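Local coordinates for xylan esterase 1 (Thermoanaerobacterium sp. 'JW/SL YS485', PDB 3FCY), which probably hydrolyses acetyl esters on xylan-derived sugars and on cephalosporin C, as an alpha/beta hydrolase of carbohydrate esterase family CE7, at residues Lys36-Thr41 / Lys317-Tyr322; His108-Arg113 / Gly189-Met194. All coordinates share one frame; numbering follows the deposited sequence.

Contact 1: Lys36-Thr41 / Lys317-Tyr322; sequences KLREYT and KDIKVY
Arg-38 brings its guanidinium obliquely up to the branched side chains of Ile-319 and Val-321, and these van der Waals contacts make up the whole meeting. Arg-38 NH1 lies 4.1 Å from Ile-319 CG2, and NH2 lies 4.2 Å from Val-321 CG2, so each terminal nitrogen has a methyl neighbour. The arginine first bends at its second torsion (chi2 -79°) and then runs out straight, which carries the charged group across to the strand. In Ile-319 the CG1 branch stands opposite the backbone N (chi1 -168°), leaving CG2 to meet the arginine.

Segment 317-322 is the outermost strand at one end of the alpha/beta hydrolase sheet within this chain, parallel to strand 289-295. Ile-319 and Val-321, two residues apart, point toward segment 36-41, while Lys-320 points the other way and packs on helix 333-342. Beta-branched residues suit such a strand; a long, flexible arginine suits the exposed side.

Backbone bonds shape the facing segment: Glu-39 N donates to Lys-36 O at 3.1 Å, and Tyr-40 N to Leu-37 O at 3.0 Å. Beyond it, Asn-311 and Asn-312 hold the carbonyls of Tyr-40 and Thr-41, and Leu-37 packs on Phe-307 of helix 303-310.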
ATOM      1  N   LYS A  36     -14.020  22.069 -18.633  1.00 41.76           N
ATOM      2  CA  LYS A  36     -15.348  21.938 -18.045  1.00 39.42           C
ATOM      3  C   LYS A  36     -15.421  22.403 -16.588  1.00 37.52           C
ATOM      4  O   LYS A  36     -16.484  22.809 -16.116  1.00 35.38           O
ATOM      5  CB  LYS A  36     -15.828  20.493 -18.193  1.00 41.96           C
ATOM      6  CG  LYS A  36     -16.040  20.118 -19.655  1.00 45.65           C
ATOM      7  CD  LYS A  36     -16.378  18.654 -19.855  1.00 49.01           C
ATOM      8  CE  LYS A  36     -16.528  18.346 -21.343  1.00 50.65           C
ATOM      9  NZ  LYS A  36     -16.699  16.890 -21.614  1.00 52.32           N
ATOM     10  N   LEU A  37     -14.297  22.350 -15.878  1.00 36.28           N
ATOM     11  CA  LEU A  37     -14.265  22.807 -14.489  1.00 35.73           C
ATOM     12  C   LEU A  37     -14.657  24.279 -14.480  1.00 35.35           C
ATOM     13  O   LEU A  37     -15.456  24.720 -13.656  1.00 34.13           O
ATOM     14  CB  LEU A  37     -12.859  22.657 -13.901  1.00 33.96           C
ATOM     15  CG  LEU A  37     -12.335  21.245 -13.655  1.00 34.23           C
ATOM     16  CD1 LEU A  37     -10.861  21.306 -13.278  1.00 34.92           C
ATOM     17  CD2 LEU A  37     -13.146  20.587 -12.549  1.00 33.55           C
ATOM     18  N   ARG A  38     -14.087  25.027 -15.420  1.00 36.36           N
ATOM     19  CA  ARG A  38     -14.345  26.459 -15.562  1.00 37.04           C
ATOM     20  C   ARG A  38     -15.838  26.791 -15.591  1.00 35.76           C
ATOM     21  O   ARG A  38     -16.247  27.864 -15.154  1.00 35.53           O
ATOM     22  CB  ARG A  38     -13.707  26.975 -16.855  1.00 39.79           C
ATOM     23  CG  ARG A  38     -12.217  26.700 -17.011  1.00 42.01           C
ATOM     24  CD  ARG A  38     -11.378  27.676 -16.214  1.00 43.54           C
ATOM     25  NE  ARG A  38      -9.957  27.575 -16.547  1.00 44.30           N
ATOM     26  CZ  ARG A  38      -8.998  28.249 -15.919  1.00 43.47           C
ATOM     27  NH1 ARG A  38      -9.307  29.071 -14.926  1.00 41.32           N
ATOM     28  NH2 ARG A  38      -7.731  28.095 -16.280  1.00 43.19           N
ATOM     29  N   GLU A  39     -16.646  25.868 -16.105  1.00 35.14           N
ATOM     30  CA  GLU A  39     -18.089  26.085 -16.218  1.00 36.51           C
ATOM     31  C   GLU A  39     -18.938  25.389 -15.151  1.00 35.41           C
ATOM     32  O   GLU A  39     -20.118  25.695 -14.996  1.00 34.92           O
ATOM     33  CB  GLU A  39     -18.556  25.624 -17.598  1.00 39.25           C
ATOM     34  CG  GLU A  39     -17.665  26.085 -18.735  1.00 42.99           C
ATOM     35  CD  GLU A  39     -18.255  27.240 -19.508  1.00 47.32           C
ATOM     36  OE1 GLU A  39     -18.430  28.336 -18.927  1.00 48.37           O
ATOM     37  OE2 GLU A  39     -18.548  27.045 -20.708  1.00 51.63           O
ATOM     38  N   TYR A  40     -18.343  24.451 -14.424  1.00 35.05           N
ATOM     39  CA  TYR A  40     -19.068  23.710 -13.395  1.00 33.79           C
ATOM     40  C   TYR A  40     -19.494  24.591 -12.217  1.00 33.20           C
ATOM     41  O   TYR A  40     -18.669  25.278 -11.611  1.00 31.82           O
ATOM     42  CB  TYR A  40     -18.198  22.555 -12.904  1.00 33.63           C
ATOM     43  CG  TYR A  40     -18.829  21.733 -11.808  1.00 33.13           C
ATOM     44  CD1 TYR A  40     -19.974  20.971 -12.047  1.00 33.74           C
ATOM     45  CD2 TYR A  40     -18.276  21.713 -10.529  1.00 32.12           C
ATOM     46  CE1 TYR A  40     -20.550  20.206 -11.035  1.00 32.00           C
ATOM     47  CE2 TYR A  40     -18.844  20.956  -9.513  1.00 31.52           C
ATOM     48  CZ  TYR A  40     -19.976  20.205  -9.771  1.00 30.94           C
ATOM     49  OH  TYR A  40     -20.525  19.454  -8.765  1.00 28.88           O
ATOM     50  N   THR A  41     -20.784  24.553 -11.885  1.00 32.43           N
ATOM     51  CA  THR A  41     -21.313  25.365 -10.793  1.00 33.12           C
ATOM     52  C   THR A  41     -21.795  24.590  -9.565  1.00 32.01           C
ATOM     53  O   THR A  41     -22.413  25.166  -8.670  1.00 31.74           O
ATOM     54  CB  THR A  41     -22.472  26.253 -11.283  1.00 35.03           C
ATOM     55  OG1 THR A  41     -23.476  25.431 -11.888  1.00 37.52           O
ATOM     56  CG2 THR A  41     -21.968  27.271 -12.310  1.00 36.14           C
ATOM     57  N   LYS A 317     -12.550  38.161  -8.421  1.00 28.83           N
ATOM     58  CA  LYS A 317     -11.906  36.894  -8.087  1.00 27.87           C
ATOM     59  C   LYS A 317     -10.916  36.388  -9.132  1.00 28.62           C
ATOM     60  O   LYS A 317     -10.944  36.793 -10.298  1.00 27.11           O
ATOM     61  CB  LYS A 317     -12.981  35.827  -7.886  1.00 26.13           C
ATOM     62  CG  LYS A 317     -13.718  35.503  -9.183  1.00 26.74           C
ATOM     63  CD  LYS A 317     -14.923  34.603  -8.969  1.00 25.33           C
ATOM     64  CE  LYS A 317     -15.566  34.245 -10.299  1.00 27.69           C
ATOM     65  NZ  LYS A 317     -16.775  33.394 -10.132  1.00 27.70           N
ATOM     66  N   ASP A 318     -10.055  35.474  -8.692  1.00 27.37           N
ATOM     67  CA  ASP A 318      -9.050  34.847  -9.540  1.00 28.67           C
ATOM     68  C   ASP A 318      -8.681  33.503  -8.914  1.00 28.35           C
ATOM     69  O   ASP A 318      -8.722  33.346  -7.688  1.00 25.92           O
ATOM     70  CB  ASP A 318      -7.802  35.734  -9.648  1.00 33.29           C
ATOM     71  CG  ASP A 318      -8.044  36.991 -10.482  1.00 39.32           C
ATOM     72  OD1 ASP A 318      -8.258  36.856 -11.709  1.00 39.94           O
ATOM     73  OD2 ASP A 318      -8.025  38.109  -9.913  1.00 40.21           O
ATOM     74  N   ILE A 319      -8.334  32.532  -9.754  1.00 27.19           N
ATOM     75  CA  ILE A 319      -7.956  31.217  -9.263  1.00 25.26           C
ATOM     76  C   ILE A 319      -6.678  30.729  -9.952  1.00 26.23           C
ATOM     77  O   ILE A 319      -6.538  30.811 -11.177  1.00 25.08           O
ATOM     78  CB  ILE A 319      -9.118  30.196  -9.460  1.00 26.60           C
ATOM     79  CG1 ILE A 319      -8.828  28.909  -8.680  1.00 25.43           C
ATOM     80  CG2 ILE A 319      -9.313  29.885 -10.938  1.00 26.58           C
ATOM     81  CD1 ILE A 319      -9.997  27.957  -8.621  1.00 23.71           C
ATOM     82  N   LYS A 320      -5.733  30.254  -9.146  1.00 23.97           N
ATOM     83  CA  LYS A 320      -4.464  29.753  -9.651  1.00 24.44           C
ATOM     84  C   LYS A 320      -4.531  28.232  -9.732  1.00 25.15           C
ATOM     85  O   LYS A 320      -4.825  27.561  -8.738  1.00 23.82           O
ATOM     86  CB  LYS A 320      -3.325  30.189  -8.726  1.00 23.92           C
ATOM     87  CG  LYS A 320      -3.245  31.699  -8.537  1.00 26.66           C
ATOM     88  CD  LYS A 320      -3.090  32.407  -9.879  1.00 30.03           C
ATOM     89  CE  LYS A 320      -3.344  33.900  -9.750  1.00 35.10           C
ATOM     90  NZ  LYS A 320      -3.263  34.598 -11.067  1.00 35.87           N
ATOM     91  N   VAL A 321      -4.260  27.701 -10.922  1.00 25.03           N
ATOM     92  CA  VAL A 321      -4.309  26.263 -11.171  1.00 24.66           C
ATOM     93  C   VAL A 321      -2.927  25.623 -11.174  1.00 24.92           C
ATOM     94  O   VAL A 321      -2.019  26.092 -11.862  1.00 22.78           O
ATOM     95  CB  VAL A 321      -4.990  25.973 -12.532  1.00 26.81           C
ATOM     96  CG1 VAL A 321      -5.083  24.470 -12.767  1.00 23.99           C
ATOM     97  CG2 VAL A 321      -6.371  26.613 -12.563  1.00 24.42           C
ATOM     98  N   TYR A 322      -2.781  24.551 -10.399  1.00 23.60           N
ATOM     99  CA  TYR A 322      -1.521  23.818 -10.291  1.00 24.57           C
ATOM    100  C   TYR A 322      -1.773  22.371 -10.727  1.00 24.82           C
ATOM    101  O   TYR A 322      -2.138  21.512  -9.917  1.00 22.98           O
ATOM    102  CB  TYR A 322      -1.017  23.875  -8.846  1.00 24.30           C
ATOM    103  CG  TYR A 322      -0.633  25.272  -8.420  1.00 27.04           C
ATOM    104  CD1 TYR A 322       0.695  25.696  -8.471  1.00 26.01           C
ATOM    105  CD2 TYR A 322      -1.604  26.193  -8.023  1.00 25.11           C
ATOM    106  CE1 TYR A 322       1.051  27.001  -8.139  1.00 26.44           C
ATOM    107  CE2 TYR A 322      -1.262  27.500  -7.693  1.00 26.84           C
ATOM    108  CZ  TYR A 322       0.070  27.895  -7.755  1.00 26.94           C
ATOM    109  OH  TYR A 322       0.418  29.185  -7.433  1.00 28.13           O
TER

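Contact 2: His108-Arg113 / Gly189-Met194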
ATOM      1  N   HIS A 108      -4.320  49.753  11.152  1.00 29.69           N
ATOM      2  CA  HIS A 108      -3.727  49.077  10.002  1.00 28.04           C
ATOM      3  C   HIS A 108      -4.527  47.827   9.641  1.00 26.61           C
ATOM      4  O   HIS A 108      -5.513  47.507  10.301  1.00 23.79           O
ATOM      5  CB  HIS A 108      -2.280  48.709  10.329  1.00 27.89           C
ATOM      6  CG  HIS A 108      -2.116  48.050  11.663  1.00 29.13           C
ATOM      7  ND1 HIS A 108      -2.649  46.811  11.951  1.00 27.32           N
ATOM      8  CD2 HIS A 108      -1.509  48.472  12.798  1.00 27.83           C
ATOM      9  CE1 HIS A 108      -2.377  46.499  13.205  1.00 26.23           C
ATOM     10  NE2 HIS A 108      -1.686  47.489  13.742  1.00 27.97           N
ATOM     11  N   PRO A 109      -4.119  47.113   8.576  1.00 25.35           N
ATOM     12  CA  PRO A 109      -4.843  45.902   8.175  1.00 25.21           C
ATOM     13  C   PRO A 109      -4.698  44.760   9.171  1.00 24.19           C
ATOM     14  O   PRO A 109      -3.826  44.778  10.046  1.00 23.08           O
ATOM     15  CB  PRO A 109      -4.221  45.550   6.819  1.00 26.53           C
ATOM     16  CG  PRO A 109      -3.730  46.875   6.307  1.00 25.12           C
ATOM     17  CD  PRO A 109      -3.132  47.485   7.548  1.00 25.02           C
ATOM     18  N   ALA A 110      -5.563  43.764   9.025  1.00 24.57           N
ATOM     19  CA  ALA A 110      -5.531  42.592   9.883  1.00 24.66           C
ATOM     20  C   ALA A 110      -5.814  41.365   9.027  1.00 25.24           C
ATOM     21  O   ALA A 110      -6.529  41.438   8.021  1.00 24.42           O
ATOM     22  CB  ALA A 110      -6.575  42.714  10.994  1.00 23.08           C
ATOM     23  N   LEU A 111      -5.229  40.241   9.420  1.00 24.81           N
ATOM     24  CA  LEU A 111      -5.431  38.989   8.712  1.00 24.03           C
ATOM     25  C   LEU A 111      -5.940  37.955   9.707  1.00 22.86           C
ATOM     26  O   LEU A 111      -5.413  37.846  10.814  1.00 22.76           O
ATOM     27  CB  LEU A 111      -4.116  38.496   8.097  1.00 22.15           C
ATOM     28  CG  LEU A 111      -4.124  37.058   7.540  1.00 21.46           C
ATOM     29  CD1 LEU A 111      -5.001  36.976   6.297  1.00 21.57           C
ATOM     30  CD2 LEU A 111      -2.701  36.636   7.196  1.00 21.73           C
ATOM     31  N   ILE A 112      -6.969  37.211   9.317  1.00 22.54           N
ATOM     32  CA  ILE A 112      -7.513  36.163  10.172  1.00 22.55           C
ATOM     33  C   ILE A 112      -7.293  34.821   9.472  1.00 22.90           C
ATOM     34  O   ILE A 112      -7.834  34.578   8.392  1.00 22.51           O
ATOM     35  CB  ILE A 112      -9.026  36.342  10.424  1.00 22.99           C
ATOM     36  CG1 ILE A 112      -9.308  37.734  10.999  1.00 24.38           C
ATOM     37  CG2 ILE A 112      -9.510  35.279  11.409  1.00 22.88           C
ATOM     38  CD1 ILE A 112     -10.800  38.044  11.154  1.00 23.39           C
ATOM     39  N   ARG A 113      -6.486  33.959  10.082  1.00 21.25           N
ATOM     40  CA  ARG A 113      -6.205  32.648   9.508  1.00 21.62           C
ATOM     41  C   ARG A 113      -7.082  31.560  10.116  1.00 22.10           C
ATOM     42  O   ARG A 113      -7.394  31.586  11.310  1.00 21.63           O
ATOM     43  CB  ARG A 113      -4.732  32.270   9.720  1.00 20.82           C
ATOM     44  CG  ARG A 113      -3.761  32.830   8.698  1.00 21.19           C
ATOM     45  CD  ARG A 113      -2.346  32.347   9.015  1.00 23.34           C
ATOM     46  NE  ARG A 113      -1.400  32.560   7.920  1.00 24.61           N
ATOM     47  CZ  ARG A 113      -1.432  31.905   6.761  1.00 27.15           C
ATOM     48  NH1 ARG A 113      -2.366  30.988   6.535  1.00 26.31           N
ATOM     49  NH2 ARG A 113      -0.518  32.154   5.830  1.00 25.33           N
ATOM     50  N   GLY A 189     -15.946  40.282  13.238  1.00 24.41           N
ATOM     51  CA  GLY A 189     -16.510  41.504  13.787  1.00 24.97           C
ATOM     52  C   GLY A 189     -15.710  41.985  14.981  1.00 25.24           C
ATOM     53  O   GLY A 189     -15.509  43.188  15.166  1.00 25.02           O
ATOM     54  N   ILE A 190     -15.250  41.040  15.796  1.00 23.82           N
ATOM     55  CA  ILE A 190     -14.458  41.379  16.970  1.00 23.77           C
ATOM     56  C   ILE A 190     -13.143  42.001  16.512  1.00 24.88           C
ATOM     57  O   ILE A 190     -12.685  42.995  17.070  1.00 24.70           O
ATOM     58  CB  ILE A 190     -14.166  40.119  17.826  1.00 25.58           C
ATOM     59  CG1 ILE A 190     -15.452  39.653  18.518  1.00 25.36           C
ATOM     60  CG2 ILE A 190     -13.077  40.411  18.848  1.00 23.76           C
ATOM     61  CD1 ILE A 190     -15.299  38.354  19.307  1.00 24.85           C
ATOM     62  N   VAL A 191     -12.540  41.409  15.487  1.00 25.69           N
ATOM     63  CA  VAL A 191     -11.281  41.912  14.955  1.00 26.31           C
ATOM     64  C   VAL A 191     -11.472  43.321  14.403  1.00 26.70           C
ATOM     65  O   VAL A 191     -10.641  44.197  14.624  1.00 24.16           O
ATOM     66  CB  VAL A 191     -10.748  40.992  13.836  1.00 28.23           C
ATOM     67  CG1 VAL A 191      -9.604  41.671  13.096  1.00 28.43           C
ATOM     68  CG2 VAL A 191     -10.284  39.666  14.438  1.00 28.29           C
ATOM     69  N   MET A 192     -12.578  43.529  13.692  1.00 26.57           N
ATOM     70  CA  MET A 192     -12.881  44.831  13.110  1.00 28.34           C
ATOM     71  C   MET A 192     -13.119  45.904  14.184  1.00 29.65           C
ATOM     72  O   MET A 192     -13.062  47.102  13.893  1.00 29.31           O
ATOM     73  CB  MET A 192     -14.101  44.721  12.181  1.00 26.28           C
ATOM     74  CG  MET A 192     -13.845  43.891  10.923  1.00 26.55           C
ATOM     75  SD  MET A 192     -15.319  43.596   9.898  1.00 27.37           S
ATOM     76  CE  MET A 192     -14.593  42.843   8.440  1.00 28.22           C
ATOM     77  N   ASN A 193     -13.377  45.477  15.418  1.00 30.19           N
ATOM     78  CA  ASN A 193     -13.599  46.420  16.515  1.00 31.84           C
ATOM     79  C   ASN A 193     -12.341  46.669  17.338  1.00 31.38           C
ATOM     80  O   ASN A 193     -12.374  47.440  18.295  1.00 32.28           O
ATOM     81  CB  ASN A 193     -14.714  45.937  17.456  1.00 33.50           C
ATOM     82  CG  ASN A 193     -16.099  46.297  16.955  1.00 37.33           C
ATOM     83  OD1 ASN A 193     -16.312  47.386  16.419  1.00 40.97           O
ATOM     84  ND2 ASN A 193     -17.055  45.393  17.143  1.00 38.91           N
ATOM     85  N   MET A 194     -11.240  46.015  16.985  1.00 29.27           N
ATOM     86  CA  MET A 194     -10.000  46.216  17.725  1.00 30.08           C
ATOM     87  C   MET A 194      -9.520  47.641  17.448  1.00 29.95           C
ATOM     88  O   MET A 194      -9.643  48.141  16.329  1.00 28.80           O
ATOM     89  CB  MET A 194      -8.933  45.203  17.293  1.00 31.71           C
ATOM     90  CG  MET A 194      -9.320  43.745  17.527  1.00 34.04           C
ATOM     91  SD  MET A 194      -8.059  42.565  16.959  1.00 37.02           S
ATOM     92  CE  MET A 194      -8.372  41.163  18.059  1.00 35.78           C
TER
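Next to Ala-110, which touches Val-191 across the contact, the carbonyl oxygen of Pro-109 is gripped twice. His-108 ND1 donates to Pro-109 O at 3.0 Å along a nearly straight path (166°), with the oxygen close to the imidazole plane but the donor tilted 27° from the carbonyl plane. Proline has no N-H, so its backbone bond with Thr-136 of the neighbouring strand must use the same oxygen. The bond from ND1 holds the rotation of this buried imidazole.

The packing itself is wholly apolar and centres on Val-191, whose two methyls divide the work. CG1 meets Ala-110 CB at 3.8 Å; the small alanine lets the helix come close, with the CA atoms of Ala-110 and Val-191 7.7 Å apart. CG2 meets Ile-112 CD1 at 3.7 Å, tip to tip, because the isoleucine chain is extended (chi2 174°) and reaches over to the valine. The backbone at this point is held by a bond from Met-194 N to Val-191 O at 3.0 Å.

Helix 176-192 here lies against the sheet as it links the parallel strands 136-140 and 202-207, on either side of strand 108-114: a beta-alpha-beta crossover of the alpha/beta hydrolase fold.

How the contacts relate
Both contacts rest on one sheet, but on strands well apart in it: strands 202-207, 226-230 and 289-295 lie between strand 108-114 of contact 2 and strand 317-322 of contact 1. Their centres are 29 Å apart and their nearest atoms about 14 Å, so they do not touch. In sequence, both segments of contact 2 fall between those of contact 1. Contact 1 is a surface contact; its Val-321 side chain is about 10 Å from that of Asp-298, the predicted charge-relay partner of Ser-208 and His-327. Contact 2 is buried, and its Ala-110 side chain is about 9 Å from that of Tyr-345, which with Glu-343 binds the calcium ion.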